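Local coordinates for protein type III restriction-modification enzyme EcoP15I Mod subunit (Escherichia coli, PDB 4ZCF) that binds the DNA site 5'-CAGCAG-3' as a homodimer and methylates its second adenine at N6, using S-adenosyl-L-methionine, and joins the Res subunit for DNA cleavage, at residues G132-N136 and A173-F177; D101-K107 and P180-A185. All coordinates share one frame. Residues are numbered along the deposited sequence.

Interaction 1. Residues G132-N136 and A173-F177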
loop_
_atom_site.group_PDB
_atom_site.type_symbol
_atom_site.label_atom_id
_atom_site.label_comp_id
_atom_site.label_asym_id
_atom_site.label_seq_id
_atom_site.Cartn_x
_atom_site.Cartn_y
_atom_site.Cartn_z
ATOM N N GLY A 132 2.673 15.991 24.430
ATOM C CA GLY A 132 1.354 16.106 25.033
ATOM C C GLY A 132 0.254 15.294 24.373
ATOM O O GLY A 132 -0.932 15.601 24.585
ATOM N N PHE A 133 0.625 14.251 23.558
ATOM C CA PHE A 133 -0.356 13.365 22.934
ATOM C C PHE A 133 -1.059 12.573 24.031
ATOM O O PHE A 133 -0.415 11.940 24.873
ATOM C CB PHE A 133 0.251 12.387 21.887
ATOM C CG PHE A 133 -0.730 11.307 21.446
ATOM C CD1 PHE A 133 -1.711 11.580 20.494
ATOM C CD2 PHE A 133 -0.743 10.055 22.065
ATOM C CE1 PHE A 133 -2.665 10.605 20.144
ATOM C CE2 PHE A 133 -1.705 9.093 21.723
ATOM C CZ PHE A 133 -2.666 9.382 20.775
ATOM N N VAL A 134 -2.383 12.581 23.959
ATOM C CA VAL A 134 -3.303 11.881 24.846
ATOM C C VAL A 134 -4.487 11.507 23.973
ATOM O O VAL A 134 -4.902 12.326 23.150
ATOM C CB VAL A 134 -3.713 12.719 26.122
ATOM C CG1 VAL A 134 -4.143 14.149 25.782
ATOM C CG2 VAL A 134 -4.796 12.026 26.938
ATOM N N TYR A 135 -5.006 10.276 24.104
ATOM C CA TYR A 135 -6.207 9.926 23.364
ATOM C C TYR A 135 -7.410 10.530 24.113
ATOM O O TYR A 135 -7.517 10.392 25.347
ATOM C CB TYR A 135 -6.422 8.406 23.222
ATOM C CG TYR A 135 -7.590 8.120 22.306
ATOM C CD1 TYR A 135 -8.900 8.120 22.790
ATOM C CD2 TYR A 135 -7.407 8.006 20.932
ATOM C CE1 TYR A 135 -9.989 8.008 21.930
ATOM C CE2 TYR A 135 -8.488 7.867 20.066
ATOM C CZ TYR A 135 -9.773 7.857 20.569
ATOM O OH TYR A 135 -10.814 7.729 19.694
ATOM N N ASN A 136 -8.309 11.184 23.349
ATOM C CA ASN A 136 -9.566 11.783 23.808
ATOM C C ASN A 136 -10.454 12.040 22.589
ATOM O O ASN A 136 -9.963 12.460 21.540
ATOM C CB ASN A 136 -9.345 13.108 24.621
ATOM C CG ASN A 136 -9.095 12.944 26.130
ATOM O OD1 ASN A 136 -9.649 12.062 26.820
ATOM N ND2 ASN A 136 -8.269 13.820 26.690
ATOM N N ALA A 173 -3.567 3.345 22.314
ATOM C CA ALA A 173 -4.325 4.608 22.273
ATOM C C ALA A 173 -3.992 5.338 20.967
ATOM O O ALA A 173 -4.911 5.744 20.226
ATOM C CB ALA A 173 -3.982 5.474 23.470
ATOM N N TRP A 174 -2.670 5.402 20.634
ATOM C CA TRP A 174 -2.179 5.993 19.379
ATOM C C TRP A 174 -2.743 5.288 18.141
ATOM O O TRP A 174 -3.198 5.967 17.231
ATOM C CB TRP A 174 -0.652 6.060 19.355
ATOM C CG TRP A 174 -0.120 6.952 18.268
ATOM C CD1 TRP A 174 0.118 8.295 18.353
ATOM C CD2 TRP A 174 0.241 6.561 16.924
ATOM N NE1 TRP A 174 0.624 8.765 17.157
ATOM C CE2 TRP A 174 0.693 7.724 16.255
ATOM C CE3 TRP A 174 0.237 5.336 16.226
ATOM C CZ2 TRP A 174 1.138 7.699 14.921
ATOM C CZ3 TRP A 174 0.657 5.312 14.898
ATOM C CH2 TRP A 174 1.123 6.473 14.267
ATOM N N LEU A 175 -2.777 3.939 18.129
ATOM C CA LEU A 175 -3.336 3.153 17.012
ATOM C C LEU A 175 -4.854 3.317 16.877
ATOM O O LEU A 175 -5.376 3.307 15.761
ATOM C CB LEU A 175 -2.952 1.675 17.123
ATOM C CG LEU A 175 -1.451 1.313 16.970
ATOM C CD1 LEU A 175 -1.184 -0.083 17.493
ATOM C CD2 LEU A 175 -0.983 1.376 15.521
ATOM N N THR A 176 -5.559 3.537 18.013
ATOM C CA THR A 176 -7.008 3.770 18.049
ATOM C C THR A 176 -7.281 5.127 17.384
ATOM O O THR A 176 -8.287 5.281 16.689
ATOM C CB THR A 176 -7.547 3.690 19.509
ATOM O OG1 THR A 176 -7.061 2.502 20.139
ATOM C CG2 THR A 176 -9.080 3.722 19.587
ATOM N N PHE A 177 -6.382 6.099 17.599
ATOM C CA PHE A 177 -6.476 7.437 17.020
ATOM C C PHE A 177 -6.250 7.463 15.497
ATOM O O PHE A 177 -7.125 7.979 14.800
ATOM C CB PHE A 177 -5.589 8.444 17.780
ATOM C CG PHE A 177 -5.422 9.799 17.114
ATOM C CD1 PHE A 177 -6.510 10.648 16.943
ATOM C CD2 PHE A 177 -4.175 10.225 16.673
ATOM C CE1 PHE A 177 -6.359 11.882 16.317
ATOM C CE2 PHE A 177 -4.030 11.447 16.032
ATOM C CZ PHE A 177 -5.122 12.269 15.861
#
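Y135 and F133, alternate residues of an extended loop, lay their side chains against the first turns of helix 171-188, while V134 between them points away. The Y135 ring lies along the helix: its CB meets A173 CB at 3.8 Å, CD2 comes to 3.4 Å from A173 O and 3.7 Å from F177 CB, and CE2 is 4.2 Å from T176 CG2. Its hydroxyl is hydrogen-bonded to D137, and helix 63-71 adds Y65 and L69 to its surroundings. F133 packs against both W174 and F177. The five-membered ring of W174 turns its edge to the face of F133 in an edge-to-face pair, centroids 5.0 Å apart and planes at 66°; F133 CZ is 3.8 Å from W174 CD1. F177 meets F133 obliquely, CE1 of F133 lying 3.8 Å from CD2 of F177, and completes an aromatic cluster. W174 NE1 donates to the carbonyl of P125, in the DPPY sequence 123-126 predicted to bind S-adenosylmethionine, and F177 also touches P125. No hydrogen bond joins the two segments, so the loop is held to the helix by ring packing and apolar contact, beside the predicted cofactor site.

Interaction 2. Residues D101-K107 and P180-A185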
loop_
_atom_site.group_PDB
_atom_site.type_symbol
_atom_site.label_atom_id
_atom_site.label_comp_id
_atom_site.label_asym_id
_atom_site.label_seq_id
_atom_site.Cartn_x
_atom_site.Cartn_y
_atom_site.Cartn_z
ATOM N N ASP A 101 -12.931 18.331 12.997
ATOM C CA ASP A 101 -12.308 17.032 13.227
ATOM C C ASP A 101 -12.041 16.445 11.866
ATOM O O ASP A 101 -12.945 16.427 11.031
ATOM C CB ASP A 101 -13.265 16.135 14.023
ATOM C CG ASP A 101 -12.785 14.730 14.303
ATOM O OD1 ASP A 101 -11.616 14.573 14.737
ATOM O OD2 ASP A 101 -13.600 13.791 14.165
ATOM N N ASN A 102 -10.776 16.053 11.608
ATOM C CA ASN A 102 -10.330 15.500 10.325
ATOM C C ASN A 102 -11.078 14.224 9.924
ATOM O O ASN A 102 -11.397 14.076 8.741
ATOM C CB ASN A 102 -8.806 15.320 10.294
ATOM C CG ASN A 102 -8.221 14.597 11.492
ATOM O OD1 ASN A 102 -8.816 13.688 12.081
ATOM N ND2 ASN A 102 -7.028 14.978 11.870
ATOM N N LEU A 103 -11.393 13.328 10.903
ATOM C CA LEU A 103 -12.146 12.088 10.651
ATOM C C LEU A 103 -13.537 12.389 10.133
ATOM O O LEU A 103 -13.975 11.783 9.139
ATOM C CB LEU A 103 -12.215 11.194 11.906
ATOM C CG LEU A 103 -12.877 9.808 11.735
ATOM C CD1 LEU A 103 -12.298 9.045 10.546
ATOM C CD2 LEU A 103 -12.798 8.992 13.012
ATOM N N GLU A 104 -14.219 13.354 10.787
ATOM C CA GLU A 104 -15.550 13.824 10.409
ATOM C C GLU A 104 -15.501 14.511 9.028
ATOM O O GLU A 104 -16.327 14.209 8.150
ATOM C CB GLU A 104 -16.090 14.763 11.499
ATOM C CG GLU A 104 -17.565 15.098 11.345
ATOM C CD GLU A 104 -18.592 14.021 11.645
ATOM O OE1 GLU A 104 -18.217 12.938 12.149
ATOM O OE2 GLU A 104 -19.791 14.287 11.405
ATOM N N VAL A 105 -14.480 15.375 8.819
ATOM C CA VAL A 105 -14.253 16.062 7.540
ATOM C C VAL A 105 -13.993 15.086 6.374
ATOM O O VAL A 105 -14.553 15.280 5.304
ATOM C CB VAL A 105 -13.209 17.194 7.638
ATOM C CG1 VAL A 105 -12.880 17.749 6.266
ATOM C CG2 VAL A 105 -13.679 18.306 8.576
ATOM N N LEU A 106 -13.191 14.034 6.588
ATOM C CA LEU A 106 -12.887 13.013 5.567
ATOM C C LEU A 106 -14.132 12.206 5.208
ATOM O O LEU A 106 -14.343 11.941 4.032
ATOM C CB LEU A 106 -11.762 12.066 6.028
ATOM C CG LEU A 106 -10.348 12.610 6.118
ATOM C CD1 LEU A 106 -9.460 11.646 6.855
ATOM C CD2 LEU A 106 -9.799 12.914 4.752
ATOM N N LYS A 107 -14.985 11.864 6.210
ATOM C CA LYS A 107 -16.266 11.175 5.978
ATOM C C LYS A 107 -17.202 11.969 5.055
ATOM O O LYS A 107 -17.898 11.347 4.243
ATOM C CB LYS A 107 -16.973 10.841 7.288
ATOM C CG LYS A 107 -16.324 9.700 8.066
ATOM C CD LYS A 107 -17.022 9.531 9.389
ATOM C CE LYS A 107 -16.458 8.396 10.189
ATOM N NZ LYS A 107 -17.142 8.291 11.506
ATOM N N PRO A 180 -8.926 4.922 12.079
ATOM C CA PRO A 180 -10.087 5.325 11.276
ATOM C C PRO A 180 -9.777 6.427 10.272
ATOM O O PRO A 180 -10.422 6.508 9.221
ATOM C CB PRO A 180 -11.101 5.739 12.328
ATOM C CG PRO A 180 -10.283 6.190 13.485
ATOM C CD PRO A 180 -9.152 5.231 13.512
ATOM N N ARG A 181 -8.792 7.267 10.596
ATOM C CA ARG A 181 -8.326 8.360 9.742
ATOM C C ARG A 181 -7.643 7.833 8.456
ATOM O O ARG A 181 -8.054 8.198 7.344
ATOM C CB ARG A 181 -7.446 9.305 10.561
ATOM C CG ARG A 181 -8.289 10.112 11.554
ATOM C CD ARG A 181 -7.532 10.562 12.769
ATOM N NE ARG A 181 -8.352 11.437 13.611
ATOM C CZ ARG A 181 -9.230 11.011 14.514
ATOM N NH1 ARG A 181 -9.398 9.704 14.730
ATOM N NH2 ARG A 181 -9.961 11.881 15.197
ATOM N N LEU A 182 -6.708 6.868 8.619
ATOM C CA LEU A 182 -6.006 6.179 7.531
ATOM C C LEU A 182 -6.966 5.316 6.743
ATOM O O LEU A 182 -6.825 5.208 5.523
ATOM C CB LEU A 182 -4.902 5.293 8.114
ATOM C CG LEU A 182 -3.685 5.985 8.774
ATOM C CD1 LEU A 182 -2.654 4.965 9.118
ATOM C CD2 LEU A 182 -3.053 7.073 7.856
ATOM N N TYR A 183 -7.962 4.702 7.436
ATOM C CA TYR A 183 -8.983 3.879 6.812
ATOM C C TYR A 183 -9.827 4.693 5.840
ATOM O O TYR A 183 -9.965 4.284 4.688
ATOM C CB TYR A 183 -9.841 3.155 7.876
ATOM C CG TYR A 183 -10.836 2.179 7.281
ATOM C CD1 TYR A 183 -10.473 0.861 7.004
ATOM C CD2 TYR A 183 -12.119 2.591 6.923
ATOM C CE1 TYR A 183 -11.377 -0.034 6.421
ATOM C CE2 TYR A 183 -13.021 1.713 6.323
ATOM C CZ TYR A 183 -12.658 0.391 6.106
ATOM O OH TYR A 183 -13.556 -0.473 5.529
ATOM N N ILE A 184 -10.378 5.837 6.282
ATOM C CA ILE A 184 -11.191 6.731 5.425
ATOM C C ILE A 184 -10.367 7.377 4.338
ATOM O O ILE A 184 -10.851 7.480 3.223
ATOM C CB ILE A 184 -12.043 7.797 6.216
ATOM C CG1 ILE A 184 -12.974 7.137 7.292
ATOM C CG2 ILE A 184 -12.841 8.723 5.259
ATOM C CD1 ILE A 184 -14.141 6.217 6.736
ATOM N N ALA A 185 -9.139 7.841 4.664
ATOM C CA ALA A 185 -8.234 8.473 3.706
ATOM C C ALA A 185 -7.974 7.560 2.529
ATOM O O ALA A 185 -8.016 8.055 1.403
ATOM C CB ALA A 185 -6.923 8.867 4.369
#
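L103, L106 and I184 form the apolar centre between two helices running side by side, their short axes 9.5 Å apart at closest approach and crossing at 18°. I184 reaches both leucines: its CG1 is 3.8 Å from L103 CD1 and its CG2 3.6 Å from L106 CB. L103 also packs on P180, with CD2 3.7 Å from P180 CB and CD1 3.4 Å from P180 O, and L106 CD1 lies 3.8 Å from R181 O. The pairs L103-R181 and L106-I184, with CA atoms 5.4 and 6.5 Å apart, show that the helices keep step over this length. At one margin the aliphatic part of K107 flanks I184, CG to CG1 at 4.3 Å, while its NZ bonds to the carbonyls of L72 and L69. At the N-terminal end of 102-107 the contact turns polar. R181 extends across the interface, one face of its guanidinium over L103 CB; NE donates to N102 OD1 at 2.8 Å, and NH2 makes a salt bridge to D101 OD1 at 3.2 Å, weak as a hydrogen bond. D101 is the N-cap of its helix, and its OD2 accepts a weak capping bond from E104 N at 3.5 Å. The side-chain ND2 of N102 donates to F440 O, just past strand 434-439. Helix 102-113 connects strands 96-99 and 117-122, and helix 171-188 is the last helix of the longer connection from strand 117-122 to strand 193-199; nearly parallel packing of such crossover helices is characteristic of the Rossmann-like methyltransferase fold.

How the interactions relate
Both contacts use helix 171-188, interaction 1 its N-terminal turns and interaction 2 the following turns, centres 15 Å apart. A weak hydrogen bond from R181 NH1 to F177 O, one turn back, connects them within the helix. Along the chain interaction 1 is nested inside the loop closed by interaction 2. Interaction 1 packs the loop that follows strand 117-122 on the helix, and through W174 and F177 the helix meets P125 of the predicted cofactor-binding residues 123-126; interaction 2 packs helix 102-113, which precedes that strand, against the same helix. Neither is at the DNA: nearest atoms are about 26 and 23 Å from it, respectively. The W174 side chain is about 13 Å from a bound manganese ion.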